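Aspartate carbamoyltransferase (Leishmania major, PDB 7K46) probably catalyses the transfer of a carbamoyl group from carbamoyl phosphate to L-aspartate, giving N-carbamoyl-L-aspartate for pyrimidine synthesis. Local coordinates at residues S225-T228 against P229-A233; A277-K280 against A281-V285. All blocks are in the same frame, centred on the assembly; numbering follows the deposited sequence.

Contact 1 (S225-T228 against P229-A233); sequences SGLT and PEIVA
Thr-228 caps the helix that begins at Pro-229, and its side chain can be followed atom by atom. Thr-228 CB sits against the proline ring, 3.4 Å from Pro-229 CD, a tight approach imposed by the Thr-Pro peptide. Thr-228 OG1, placed between the backbone N and the carbonyl carbon (chi1 66°), turns toward the helix start and accepts a hydrogen bond from Ile-231 N at 3.2 Å, with an N-H...O angle of 167°. Thr-228 OG1 also lies on Ile-231 CG1 at 3.4 Å, the two side chains crossing obliquely. Val-232 N donates to Thr-228 O at 3.0 Å and so starts the regular helical bonding. Proline suits the first turn, where a backbone N-H has no acceptor one turn earlier. Ile-231 CD1 runs back toward Gly-226 O, 3.8 Å away, while Leu-227 CB meets Val-232 CG2 at 4.2 Å. Buried Leu-227, Ile-231 and Val-232 are aliphatic, as suits positions facing the domain: Ile-231 touches Tyr-193 and Ile-195 of strand 191-195, Leu-227 touches Ile-195, and Val-232 touches Ala-279. A threonine N-cap followed by proline thus opens a short helix at the end of a beta-alpha connection in the Rossmann-like Asp/Orn-binding domain.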
ATOM      1  N   SER A 225     -44.822   1.392   4.025  1.00 21.12           N
ATOM      2  CA  SER A 225     -44.042   2.623   3.946  1.00 24.84           C
ATOM      3  C   SER A 225     -43.282   2.935   5.228  1.00 25.92           C
ATOM      4  O   SER A 225     -42.544   3.927   5.267  1.00 27.37           O
ATOM      5  CB  SER A 225     -44.948   3.810   3.589  1.00 27.15           C
ATOM      6  OG  SER A 225     -45.898   4.050   4.616  1.00 32.60           O
ATOM      7  N   GLY A 226     -43.432   2.125   6.268  1.00 21.95           N
ATOM      8  CA  GLY A 226     -42.722   2.381   7.505  1.00 22.48           C
ATOM      9  C   GLY A 226     -42.781   1.177   8.412  1.00 25.63           C
ATOM     10  O   GLY A 226     -43.589   0.268   8.215  1.00 22.25           O
ATOM     11  N   LEU A 227     -41.889   1.176   9.401  1.00 23.79           N
ATOM     12  CA  LEU A 227     -41.903   0.156  10.435  1.00 20.34           C
ATOM     13  C   LEU A 227     -43.035   0.428  11.414  1.00 23.58           C
ATOM     14  O   LEU A 227     -43.432   1.574  11.635  1.00 23.16           O
ATOM     15  CB  LEU A 227     -40.566   0.124  11.187  1.00 21.58           C
ATOM     16  CG  LEU A 227     -39.332  -0.284  10.386  1.00 22.15           C
ATOM     17  CD1 LEU A 227     -38.029  -0.017  11.165  1.00 20.01           C
ATOM     18  CD2 LEU A 227     -39.440  -1.755   9.994  1.00 22.04           C
ATOM     19  N   THR A 228     -43.562  -0.645  11.985  1.00 24.40           N
ATOM     20  CA  THR A 228     -44.591  -0.620  13.011  1.00 26.00           C
ATOM     21  C   THR A 228     -44.208  -1.640  14.062  1.00 24.06           C
ATOM     22  O   THR A 228     -43.409  -2.550  13.791  1.00 21.58           O
ATOM     23  CB  THR A 228     -45.974  -0.976  12.443  1.00 26.45           C
ATOM     24  OG1 THR A 228     -45.952  -2.346  12.025  1.00 27.34           O
ATOM     25  CG2 THR A 228     -46.340  -0.089  11.254  1.00 25.28           C
ATOM     26  N   PRO A 229     -44.761  -1.543  15.276  1.00 23.23           N
ATOM     27  CA  PRO A 229     -44.460  -2.564  16.287  1.00 30.16           C
ATOM     28  C   PRO A 229     -44.791  -3.972  15.822  1.00 30.77           C
ATOM     29  O   PRO A 229     -44.073  -4.916  16.173  1.00 28.60           O
ATOM     30  CB  PRO A 229     -45.329  -2.143  17.482  1.00 35.90           C
ATOM     31  CG  PRO A 229     -45.506  -0.681  17.310  1.00 30.53           C
ATOM     32  CD  PRO A 229     -45.629  -0.481  15.822  1.00 27.78           C
ATOM     33  N   GLU A 230     -45.853  -4.133  15.026  1.00 25.24           N
ATOM     34  CA  GLU A 230     -46.245  -5.459  14.561  1.00 31.26           C
ATOM     35  C   GLU A 230     -45.226  -6.025  13.581  1.00 26.34           C
ATOM     36  O   GLU A 230     -44.865  -7.205  13.663  1.00 27.16           O
ATOM     37  CB  GLU A 230     -47.635  -5.402  13.920  1.00 29.21           C
ATOM     38  CG  GLU A 230     -48.762  -5.094  14.900  1.00 38.68           C
ATOM     39  CD  GLU A 230     -48.795  -3.635  15.365  1.00 48.18           C
ATOM     40  OE1 GLU A 230     -48.323  -2.735  14.629  1.00 34.45           O
ATOM     41  OE2 GLU A 230     -49.300  -3.390  16.482  1.00 52.56           O
ATOM     42  N   ILE A 231     -44.743  -5.202  12.649  1.00 23.34           N
ATOM     43  CA  ILE A 231     -43.733  -5.680  11.707  1.00 24.91           C
ATOM     44  C   ILE A 231     -42.439  -6.011  12.442  1.00 27.22           C
ATOM     45  O   ILE A 231     -41.827  -7.063  12.215  1.00 23.54           O
ATOM     46  CB  ILE A 231     -43.493  -4.643  10.594  1.00 24.09           C
ATOM     47  CG1 ILE A 231     -44.717  -4.534   9.683  1.00 24.84           C
ATOM     48  CG2 ILE A 231     -42.243  -5.009   9.787  1.00 20.06           C
ATOM     49  CD1 ILE A 231     -44.643  -3.380   8.685  1.00 27.58           C
ATOM     50  N   VAL A 232     -41.998  -5.105  13.321  1.00 23.88           N
ATOM     51  CA  VAL A 232     -40.761  -5.310  14.076  1.00 21.69           C
ATOM     52  C   VAL A 232     -40.832  -6.609  14.875  1.00 25.49           C
ATOM     53  O   VAL A 232     -39.901  -7.425  14.856  1.00 22.87           O
ATOM     54  CB  VAL A 232     -40.493  -4.097  14.986  1.00 23.75           C
ATOM     55  CG1 VAL A 232     -39.372  -4.398  15.979  1.00 25.20           C
ATOM     56  CG2 VAL A 232     -40.159  -2.862  14.132  1.00 22.66           C
ATOM     57  N   ALA A 233     -41.958  -6.831  15.561  1.00 22.87           N
ATOM     58  CA  ALA A 233     -42.114  -8.009  16.413  1.00 23.26           C
ATOM     59  C   ALA A 233     -42.052  -9.304  15.619  1.00 29.34           C
ATOM     60  O   ALA A 233     -41.690 -10.351  16.169  1.00 26.09           O
ATOM     61  CB  ALA A 233     -43.438  -7.931  17.177  1.00 28.07           C
TER

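Contact 2 (A277-K280 against A281-V285); sequences AHAK and AKMVV
Ala-279 and Met-283 make a small apolar contact round the turn that leads into strand 284-286, an outermost strand of the five-stranded parallel sheet within this chain. The methyl of Ala-279 points at the methionine, with CB 4.1 Å from Met-283 CG and equally close to SD. Met-283 is folded back to meet it: CG stands between the backbone N and the carbonyl carbon (chi1 60°), and further bends at chi2 (80°) and chi3 (73°) bring CE to 4.2 Å from Ala-279 CB. Alanine is short enough for the thioether to lie alongside it, and flexible, unbranched methionine can follow the curve. The CG methylene of Met-283 also lies close to the backbone, 3.3 Å from Lys-280 O. That carbonyl receives its hydrogen bond from outside the turn, from Arg-304 NH1. Lys-280 leads the other way, extended beyond CG; its CD passes 4.0 Å from Lys-282 O before NZ forms a salt bridge with Asp-236. Lys-282 sends its own NZ to Leu-156 O, so both long side chains carry their charge away from the turn. No hydrogen bond joins 277-280 to 281-285. What joins the two segments is van der Waals contact, while Lys-280 O and both lysine ammonium groups find their partners elsewhere in the chain.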
ATOM      1  N   ALA A 277     -37.767  -1.974  21.219  1.00 27.44           N
ATOM      2  CA  ALA A 277     -38.571  -2.392  22.364  1.00 31.82           C
ATOM      3  C   ALA A 277     -39.572  -3.474  21.978  1.00 32.99           C
ATOM      4  O   ALA A 277     -39.945  -4.300  22.818  1.00 32.29           O
ATOM      5  CB  ALA A 277     -39.297  -1.189  22.969  1.00 29.78           C
ATOM      6  N   HIS A 278     -40.005  -3.495  20.720  1.00 28.91           N
ATOM      7  CA  HIS A 278     -40.958  -4.486  20.239  1.00 31.29           C
ATOM      8  C   HIS A 278     -40.299  -5.654  19.513  1.00 30.04           C
ATOM      9  O   HIS A 278     -41.007  -6.554  19.058  1.00 26.54           O
ATOM     10  CB  HIS A 278     -41.984  -3.820  19.315  1.00 31.48           C
ATOM     11  CG  HIS A 278     -42.816  -2.772  19.991  1.00 33.05           C
ATOM     12  ND1 HIS A 278     -42.544  -1.425  19.885  1.00 38.22           N
ATOM     13  CD2 HIS A 278     -43.910  -2.874  20.784  1.00 36.23           C
ATOM     14  CE1 HIS A 278     -43.435  -0.743  20.585  1.00 35.22           C
ATOM     15  NE2 HIS A 278     -44.276  -1.598  21.139  1.00 37.78           N
ATOM     16  N   ALA A 279     -38.972  -5.681  19.418  1.00 27.91           N
ATOM     17  CA  ALA A 279     -38.283  -6.747  18.703  1.00 25.89           C
ATOM     18  C   ALA A 279     -38.199  -8.030  19.530  1.00 28.28           C
ATOM     19  O   ALA A 279     -38.224  -8.008  20.766  1.00 27.02           O
ATOM     20  CB  ALA A 279     -36.871  -6.301  18.306  1.00 23.53           C
ATOM     21  N   LYS A 280     -38.104  -9.157  18.824  1.00 27.94           N
ATOM     22  CA  LYS A 280     -37.835 -10.452  19.434  1.00 31.99           C
ATOM     23  C   LYS A 280     -36.539 -10.417  20.242  1.00 30.05           C
ATOM     24  O   LYS A 280     -35.649  -9.595  20.009  1.00 27.71           O
ATOM     25  CB  LYS A 280     -37.686 -11.540  18.364  1.00 31.16           C
ATOM     26  CG  LYS A 280     -38.869 -11.727  17.446  1.00 33.65           C
ATOM     27  CD  LYS A 280     -38.591 -12.847  16.453  1.00 29.50           C
ATOM     28  CE  LYS A 280     -39.829 -13.121  15.614  1.00 32.10           C
ATOM     29  NZ  LYS A 280     -39.672 -14.326  14.763  1.00 31.43           N
ATOM     30  N   ALA A 281     -36.428 -11.354  21.185  1.00 30.19           N
ATOM     31  CA  ALA A 281     -35.142 -11.571  21.844  1.00 29.10           C
ATOM     32  C   ALA A 281     -34.113 -12.136  20.870  1.00 32.81           C
ATOM     33  O   ALA A 281     -32.952 -11.707  20.863  1.00 35.90           O
ATOM     34  CB  ALA A 281     -35.326 -12.499  23.047  1.00 32.75           C
ATOM     35  N   LYS A 282     -34.523 -13.075  20.017  1.00 28.28           N
ATOM     36  CA  LYS A 282     -33.622 -13.717  19.057  1.00 26.25           C
ATOM     37  C   LYS A 282     -33.857 -13.097  17.679  1.00 29.22           C
ATOM     38  O   LYS A 282     -34.651 -13.596  16.879  1.00 28.99           O
ATOM     39  CB  LYS A 282     -33.845 -15.227  19.049  1.00 29.17           C
ATOM     40  CG  LYS A 282     -32.849 -16.040  18.213  1.00 36.36           C
ATOM     41  CD  LYS A 282     -33.264 -17.513  18.169  1.00 45.52           C
ATOM     42  CE  LYS A 282     -32.476 -18.322  17.134  1.00 45.54           C
ATOM     43  NZ  LYS A 282     -31.025 -18.354  17.419  1.00 44.10           N
ATOM     44  N   MET A 283     -33.158 -11.996  17.405  1.00 25.74           N
ATOM     45  CA  MET A 283     -33.162 -11.378  16.083  1.00 23.36           C
ATOM     46  C   MET A 283     -31.870 -10.583  15.938  1.00 23.33           C
ATOM     47  O   MET A 283     -31.121 -10.409  16.901  1.00 21.65           O
ATOM     48  CB  MET A 283     -34.414 -10.505  15.871  1.00 21.17           C
ATOM     49  CG  MET A 283     -34.590  -9.348  16.865  1.00 23.31           C
ATOM     50  SD  MET A 283     -33.560  -7.893  16.478  1.00 22.35           S
ATOM     51  CE  MET A 283     -34.411  -7.246  15.040  1.00 20.60           C
ATOM     52  N   VAL A 284     -31.596 -10.112  14.718  1.00 20.14           N
ATOM     53  CA  VAL A 284     -30.455  -9.229  14.507  1.00 17.66           C
ATOM     54  C   VAL A 284     -30.852  -8.033  13.655  1.00 23.56           C
ATOM     55  O   VAL A 284     -31.748  -8.106  12.802  1.00 18.29           O
ATOM     56  CB  VAL A 284     -29.244  -9.944  13.862  1.00 22.39           C
ATOM     57  CG1 VAL A 284     -28.647 -10.969  14.825  1.00 20.78           C
ATOM     58  CG2 VAL A 284     -29.630 -10.579  12.528  1.00 21.09           C
ATOM     59  N   VAL A 285     -30.158  -6.925  13.903  1.00 18.11           N
ATOM     60  CA  VAL A 285     -30.172  -5.747  13.054  1.00 18.68           C
ATOM     61  C   VAL A 285     -28.896  -5.774  12.226  1.00 19.24           C
ATOM     62  O   VAL A 285     -27.800  -5.958  12.769  1.00 18.69           O
ATOM     63  CB  VAL A 285     -30.259  -4.459  13.891  1.00 20.96           C
ATOM     64  CG1 VAL A 285     -30.100  -3.232  13.009  1.00 18.79           C
ATOM     65  CG2 VAL A 285     -31.586  -4.412  14.676  1.00 18.12           C
TER

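From the N terminus, the chain leaves strand 220-224, one outermost strand of the five-stranded sheet within this chain, and contact 1 closes the short loop into helix 229-234. It then runs through strand 237-240, an unmodelled stretch at 246-258, and helices 262-269 and 273-276 before contact 2 closes the turn into strand 284-286, the other outermost strand. The two contacts follow in series, neither nesting nor crossing, yet their centres lie about 12 Å apart and they touch. Pro-229 CB packs on His-278 CG at 3.6 Å, and Ala-233 CB approaches His-278 O at 3.4 Å. Helix 229-234 is thereby tied to the loop feeding strand 284-286, within one Asp/Orn-binding domain.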